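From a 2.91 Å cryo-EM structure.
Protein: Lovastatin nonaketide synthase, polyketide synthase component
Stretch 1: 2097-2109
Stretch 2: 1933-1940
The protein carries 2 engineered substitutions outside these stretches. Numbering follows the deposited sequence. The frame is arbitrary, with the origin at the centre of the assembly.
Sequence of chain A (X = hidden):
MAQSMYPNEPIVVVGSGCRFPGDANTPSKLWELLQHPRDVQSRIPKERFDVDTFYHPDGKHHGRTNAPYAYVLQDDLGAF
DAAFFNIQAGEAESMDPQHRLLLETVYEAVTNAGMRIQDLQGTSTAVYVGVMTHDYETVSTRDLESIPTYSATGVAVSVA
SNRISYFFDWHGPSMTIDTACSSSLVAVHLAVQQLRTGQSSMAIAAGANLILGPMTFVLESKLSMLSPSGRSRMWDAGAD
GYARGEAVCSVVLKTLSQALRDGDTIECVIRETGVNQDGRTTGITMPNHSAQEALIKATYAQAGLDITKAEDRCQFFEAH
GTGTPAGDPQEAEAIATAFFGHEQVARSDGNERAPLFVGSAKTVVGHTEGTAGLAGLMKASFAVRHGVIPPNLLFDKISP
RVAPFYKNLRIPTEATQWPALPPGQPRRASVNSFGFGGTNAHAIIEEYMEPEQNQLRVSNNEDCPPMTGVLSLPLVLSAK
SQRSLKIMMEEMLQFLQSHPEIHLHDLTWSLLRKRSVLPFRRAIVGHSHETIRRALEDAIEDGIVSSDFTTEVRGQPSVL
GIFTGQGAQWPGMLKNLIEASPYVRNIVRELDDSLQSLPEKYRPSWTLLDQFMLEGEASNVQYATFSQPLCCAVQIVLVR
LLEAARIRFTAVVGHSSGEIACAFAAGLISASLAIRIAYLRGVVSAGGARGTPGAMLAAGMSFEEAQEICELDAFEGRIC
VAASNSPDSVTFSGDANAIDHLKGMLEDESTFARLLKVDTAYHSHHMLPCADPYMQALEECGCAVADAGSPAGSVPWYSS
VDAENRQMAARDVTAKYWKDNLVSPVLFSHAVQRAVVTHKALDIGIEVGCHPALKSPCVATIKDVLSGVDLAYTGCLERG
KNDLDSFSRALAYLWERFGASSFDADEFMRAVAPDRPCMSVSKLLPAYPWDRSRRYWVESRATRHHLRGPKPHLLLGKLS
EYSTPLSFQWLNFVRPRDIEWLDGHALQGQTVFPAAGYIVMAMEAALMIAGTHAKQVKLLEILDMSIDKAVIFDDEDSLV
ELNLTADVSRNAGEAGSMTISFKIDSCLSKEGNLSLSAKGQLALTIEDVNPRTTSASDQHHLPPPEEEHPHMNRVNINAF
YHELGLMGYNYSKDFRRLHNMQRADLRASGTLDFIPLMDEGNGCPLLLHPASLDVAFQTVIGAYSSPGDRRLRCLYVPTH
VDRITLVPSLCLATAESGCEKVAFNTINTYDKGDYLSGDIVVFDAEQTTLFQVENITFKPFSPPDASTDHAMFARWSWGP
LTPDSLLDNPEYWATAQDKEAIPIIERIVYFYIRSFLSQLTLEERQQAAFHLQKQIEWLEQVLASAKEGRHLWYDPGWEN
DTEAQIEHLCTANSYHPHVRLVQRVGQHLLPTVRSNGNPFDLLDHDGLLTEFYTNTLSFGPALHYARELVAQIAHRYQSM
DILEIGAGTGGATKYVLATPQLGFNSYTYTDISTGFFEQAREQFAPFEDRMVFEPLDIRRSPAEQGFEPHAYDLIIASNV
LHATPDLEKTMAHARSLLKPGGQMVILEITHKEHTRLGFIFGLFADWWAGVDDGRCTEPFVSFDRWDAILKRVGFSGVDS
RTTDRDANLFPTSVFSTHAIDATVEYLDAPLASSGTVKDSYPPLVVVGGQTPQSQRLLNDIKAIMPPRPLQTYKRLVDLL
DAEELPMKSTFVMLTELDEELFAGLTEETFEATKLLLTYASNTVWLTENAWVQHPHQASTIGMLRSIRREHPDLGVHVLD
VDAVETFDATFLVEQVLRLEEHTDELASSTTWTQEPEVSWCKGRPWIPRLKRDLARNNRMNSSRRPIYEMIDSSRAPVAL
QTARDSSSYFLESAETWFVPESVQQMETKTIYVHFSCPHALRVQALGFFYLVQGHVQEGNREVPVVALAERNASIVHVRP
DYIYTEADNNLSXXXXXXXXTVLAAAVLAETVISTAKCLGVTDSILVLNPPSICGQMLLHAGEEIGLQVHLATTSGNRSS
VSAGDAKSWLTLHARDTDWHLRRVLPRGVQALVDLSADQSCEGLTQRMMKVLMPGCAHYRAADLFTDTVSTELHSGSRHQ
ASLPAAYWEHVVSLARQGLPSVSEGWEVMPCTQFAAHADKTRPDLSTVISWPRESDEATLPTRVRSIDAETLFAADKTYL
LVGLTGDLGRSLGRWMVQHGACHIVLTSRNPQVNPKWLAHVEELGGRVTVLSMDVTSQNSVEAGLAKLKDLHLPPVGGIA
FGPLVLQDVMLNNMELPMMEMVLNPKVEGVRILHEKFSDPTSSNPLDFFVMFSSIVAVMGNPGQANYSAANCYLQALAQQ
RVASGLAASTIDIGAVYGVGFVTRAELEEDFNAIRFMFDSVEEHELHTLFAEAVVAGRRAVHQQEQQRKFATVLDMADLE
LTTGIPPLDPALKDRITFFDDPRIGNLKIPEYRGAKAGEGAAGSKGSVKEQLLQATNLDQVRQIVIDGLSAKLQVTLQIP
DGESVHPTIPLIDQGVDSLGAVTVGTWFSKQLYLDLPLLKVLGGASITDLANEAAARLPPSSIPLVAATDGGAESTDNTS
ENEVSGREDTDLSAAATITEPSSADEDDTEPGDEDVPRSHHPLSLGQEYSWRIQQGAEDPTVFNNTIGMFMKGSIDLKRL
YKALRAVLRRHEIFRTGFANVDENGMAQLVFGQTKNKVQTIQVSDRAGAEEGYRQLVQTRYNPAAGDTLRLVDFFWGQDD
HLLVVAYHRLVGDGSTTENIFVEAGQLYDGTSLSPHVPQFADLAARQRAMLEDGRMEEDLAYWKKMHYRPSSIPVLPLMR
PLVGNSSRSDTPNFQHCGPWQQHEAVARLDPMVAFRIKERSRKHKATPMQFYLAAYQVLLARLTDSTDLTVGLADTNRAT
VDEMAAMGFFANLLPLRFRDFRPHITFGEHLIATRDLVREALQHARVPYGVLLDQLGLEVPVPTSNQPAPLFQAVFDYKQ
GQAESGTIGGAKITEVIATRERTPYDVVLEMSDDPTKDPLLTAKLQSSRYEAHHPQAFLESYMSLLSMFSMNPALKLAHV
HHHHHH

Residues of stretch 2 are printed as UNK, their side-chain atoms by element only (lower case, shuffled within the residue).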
# COMPACT_ATOMS: atom_id res chain seq x y z
N GLN A 2097 10.48 -28.97 -52.60
CA GLN A 2097 11.45 -29.82 -51.93
C GLN A 2097 10.89 -30.48 -50.67
O GLN A 2097 11.47 -31.45 -50.19
CB GLN A 2097 12.70 -29.01 -51.56
CG GLN A 2097 13.40 -28.36 -52.74
CD GLN A 2097 14.73 -27.74 -52.36
OE1 GLN A 2097 15.21 -27.92 -51.24
NE2 GLN A 2097 15.32 -27.00 -53.28
N GLY A 2098 9.77 -29.97 -50.14
CA GLY A 2098 9.25 -30.48 -48.89
C GLY A 2098 7.74 -30.55 -48.78
O GLY A 2098 7.21 -30.59 -47.67
N LEU A 2099 7.04 -30.55 -49.91
CA LEU A 2099 5.59 -30.66 -49.88
C LEU A 2099 5.10 -31.90 -49.14
O LEU A 2099 4.14 -31.78 -48.36
CB LEU A 2099 5.02 -30.66 -51.31
CG LEU A 2099 5.39 -29.46 -52.18
CD1 LEU A 2099 4.89 -29.65 -53.60
CD2 LEU A 2099 4.87 -28.16 -51.59
N PRO A 2100 5.68 -33.09 -49.32
CA PRO A 2100 5.12 -34.29 -48.68
C PRO A 2100 5.25 -34.30 -47.17
O PRO A 2100 4.80 -35.24 -46.51
CB PRO A 2100 5.95 -35.44 -49.30
CG PRO A 2100 6.60 -34.85 -50.51
CD PRO A 2100 6.83 -33.42 -50.19
N SER A 2101 5.84 -33.25 -46.60
CA SER A 2101 6.07 -33.22 -45.15
C SER A 2101 4.76 -33.30 -44.37
O SER A 2101 4.75 -33.83 -43.25
CB SER A 2101 6.83 -31.96 -44.77
OG SER A 2101 6.13 -30.80 -45.16
N VAL A 2102 3.66 -32.80 -44.93
CA VAL A 2102 2.38 -32.75 -44.24
C VAL A 2102 1.26 -33.02 -45.24
O VAL A 2102 1.49 -33.11 -46.45
CB VAL A 2102 2.15 -31.39 -43.54
CG1 VAL A 2102 3.12 -31.22 -42.39
CG2 VAL A 2102 2.30 -30.25 -44.54
N SER A 2103 0.04 -33.14 -44.73
CA SER A 2103 -1.13 -33.36 -45.55
C SER A 2103 -1.67 -32.03 -46.08
O SER A 2103 -1.20 -30.95 -45.72
CB SER A 2103 -2.21 -34.09 -44.75
OG SER A 2103 -2.59 -33.34 -43.60
N GLU A 2104 -2.67 -32.12 -46.95
CA GLU A 2104 -3.24 -30.92 -47.55
C GLU A 2104 -3.95 -30.06 -46.51
O GLU A 2104 -3.70 -28.86 -46.41
CB GLU A 2104 -4.21 -31.30 -48.68
CG GLU A 2104 -3.62 -32.22 -49.74
CD GLU A 2104 -3.75 -33.69 -49.39
OE1 GLU A 2104 -4.17 -34.01 -48.26
OE2 GLU A 2104 -3.43 -34.54 -50.26
N GLY A 2105 -4.84 -30.67 -45.73
CA GLY A 2105 -5.57 -29.94 -44.71
C GLY A 2105 -4.91 -30.01 -43.35
O GLY A 2105 -5.53 -30.45 -42.38
N TRP A 2106 -3.66 -29.56 -43.28
CA TRP A 2106 -2.92 -29.66 -42.02
C TRP A 2106 -3.55 -28.78 -40.94
O TRP A 2106 -3.80 -29.24 -39.83
CB TRP A 2106 -1.46 -29.27 -42.25
CG TRP A 2106 -0.56 -29.66 -41.12
CD1 TRP A 2106 0.05 -28.82 -40.23
CD2 TRP A 2106 -0.17 -30.99 -40.75
NE1 TRP A 2106 0.80 -29.55 -39.34
CE2 TRP A 2106 0.68 -30.88 -39.63
CE3 TRP A 2106 -0.46 -32.26 -41.26
CZ2 TRP A 2106 1.24 -31.99 -39.02
CZ3 TRP A 2106 0.10 -33.36 -40.65
CH2 TRP A 2106 0.95 -33.22 -39.54
N GLU A 2107 -3.81 -27.51 -41.26
CA GLU A 2107 -4.39 -26.57 -40.32
C GLU A 2107 -5.45 -25.72 -41.00
O GLU A 2107 -5.49 -24.49 -40.84
CB GLU A 2107 -3.31 -25.70 -39.68
CG GLU A 2107 -3.76 -24.85 -38.49
CD GLU A 2107 -4.29 -25.68 -37.34
OE1 GLU A 2107 -5.35 -26.32 -37.49
OE2 GLU A 2107 -3.65 -25.68 -36.27
N VAL A 2108 -6.31 -26.35 -41.79
CA VAL A 2108 -7.36 -25.64 -42.50
C VAL A 2108 -8.51 -25.33 -41.55
O VAL A 2108 -9.00 -26.22 -40.84
CB VAL A 2108 -7.85 -26.46 -43.71
CG1 VAL A 2108 -9.12 -25.84 -44.28
CG2 VAL A 2108 -6.78 -26.55 -44.77
N MET A 2109 -8.94 -24.07 -41.52
CA MET A 2109 -10.13 -23.71 -40.76
C MET A 2109 -10.91 -22.66 -41.53
O MET A 2109 -10.30 -21.81 -42.19
CB MET A 2109 -9.78 -23.19 -39.36
CG MET A 2109 -9.01 -21.89 -39.35
SD MET A 2109 -8.35 -21.50 -37.72
CE MET A 2109 -9.84 -21.59 -36.72
N UNK A 1933 -5.04 -28.06 -52.32
CA UNK A 1933 -5.96 -27.13 -51.68
C UNK A 1933 -5.55 -26.92 -50.23
O UNK A 1933 -5.52 -27.86 -49.43
c UNK A 1933 -7.98 -27.70 -53.16
o UNK A 1933 -6.58 -29.59 -53.52
o UNK A 1933 -7.81 -28.91 -55.20
c UNK A 1933 -7.39 -27.67 -51.75
c UNK A 1933 -7.42 -28.81 -54.02
N UNK A 1934 -5.24 -25.68 -49.88
CA UNK A 1934 -4.80 -25.36 -48.53
C UNK A 1934 -3.37 -25.73 -48.23
O UNK A 1934 -2.59 -24.88 -47.79
N UNK A 1935 -3.00 -26.99 -48.47
CA UNK A 1935 -1.63 -27.40 -48.23
C UNK A 1935 -0.64 -26.60 -49.05
O UNK A 1935 0.39 -26.14 -48.54
N UNK A 1936 -0.93 -26.42 -50.34
CA UNK A 1936 -0.05 -25.64 -51.18
C UNK A 1936 0.12 -24.22 -50.68
O UNK A 1936 1.23 -23.67 -50.70
N UNK A 1937 -0.97 -23.60 -50.22
CA UNK A 1937 -0.87 -22.27 -49.65
C UNK A 1937 0.02 -22.27 -48.42
O UNK A 1937 0.83 -21.36 -48.22
o UNK A 1937 -2.84 -22.49 -48.24
c UNK A 1937 -2.26 -21.74 -49.30
N UNK A 1938 -0.11 -23.30 -47.58
CA UNK A 1938 0.74 -23.40 -46.39
C UNK A 1938 2.21 -23.48 -46.78
O UNK A 1938 3.05 -22.78 -46.20
c UNK A 1938 -1.03 -24.59 -44.90
c UNK A 1938 0.35 -24.63 -45.57
c UNK A 1938 -1.29 -25.89 -44.16
c UNK A 1938 -1.12 -23.41 -43.96
N UNK A 1939 2.54 -24.32 -47.76
CA UNK A 1939 3.93 -24.47 -48.15
C UNK A 1939 4.47 -23.18 -48.76
O UNK A 1939 5.60 -22.78 -48.46
c UNK A 1939 3.43 -26.93 -48.69
s UNK A 1939 3.64 -27.26 -46.93
c UNK A 1939 4.08 -25.63 -49.14
c UNK A 1939 4.71 -28.70 -46.97
N UNK A 1940 3.68 -22.52 -49.60
CA UNK A 1940 4.16 -21.29 -50.23
C UNK A 1940 4.33 -20.20 -49.19
O UNK A 1940 5.25 -19.38 -49.27
c UNK A 1940 3.71 -19.58 -52.00
c UNK A 1940 3.11 -21.95 -52.42
c UNK A 1940 3.21 -20.86 -51.37

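Position 1933 carries three side-chain carbons in a row, the third bearing two oxygens: a carboxylate on a two-methylene arm, hence Glu1933. Its side chain makes no close contact with stretch 1, and the exposed setting suits a charged group. Its backbone O receives a weak hydrogen bond from N of position 1935.

Position 1934 has no side-chain atoms and is Gly1934. Its phi of 77° favours glycine, and an ideal CB would point toward stretch 1 and lie 3.0 Å from Val2108 CG2, a clash. It also occupies the N-cap position, right before the helix.

Position 1935, the first residue of the helix, is equally bare: Gly1935. Here phi is an ordinary helical -60°, so the argument is one of space. Its CA lies 3.9 Å from Glu2104 CA, and an ideal CB would come within 2.9 Å of that same atom. Gly1935 N approaches Glu2104 O to 2.9 Å, but the angle is too poor for a hydrogen bond.

Position 1936 also lacks side-chain atoms, which makes it Gly1936. Stretch 1 does not explain this glycine, since an ideal CB would find none of its atoms nearby.

At position 1937 one carbon is followed by one oxygen, the hydroxymethyl of Ser1937, which does not reach stretch 1. With chi1 in the p well, the side chain turns back along the helix, and OG donates a very short 2.4 Å hydrogen bond to Gly1934 O.

Position 1938 shows four carbons forked at the second: Leu1938. Its CB points toward stretch 1, and CD1 packs 3.9 Å from Trp2106 CB, an apolar contact well served by a branched aliphatic chain.

Position 1939 has an unbranched chain of two carbons, a sulfur and a last carbon, so it is Met1939. The thioether is long and flexible enough to enter the turn of stretch 1: CE lies 3.2 Å from Gly2098 O, 3.1 Å from Ser2101 OG and 3.8 Å from Val2102 CG2, while CG meets Leu2099 CD2 at 3.5 Å.

Position 1940, one carbon carrying two more, is Val1940. Its CB points sideways, its side chain makes no contact with stretch 1, and this buried position suits a compact apolar residue.

Glycines let the helix start come close to Glu2104 and Val2108, and farther along Leu1938 and Met1939 supply the apolar surface. The Ser2101 OG to Gly2098 O hydrogen bond, 2.7 Å, braces the turn that receives Met1939. No hydrogen bond crosses between the stretches; the contact rests on close packing, part of it apolar.

Stretch 2 1933-1940: EGGGSLMV
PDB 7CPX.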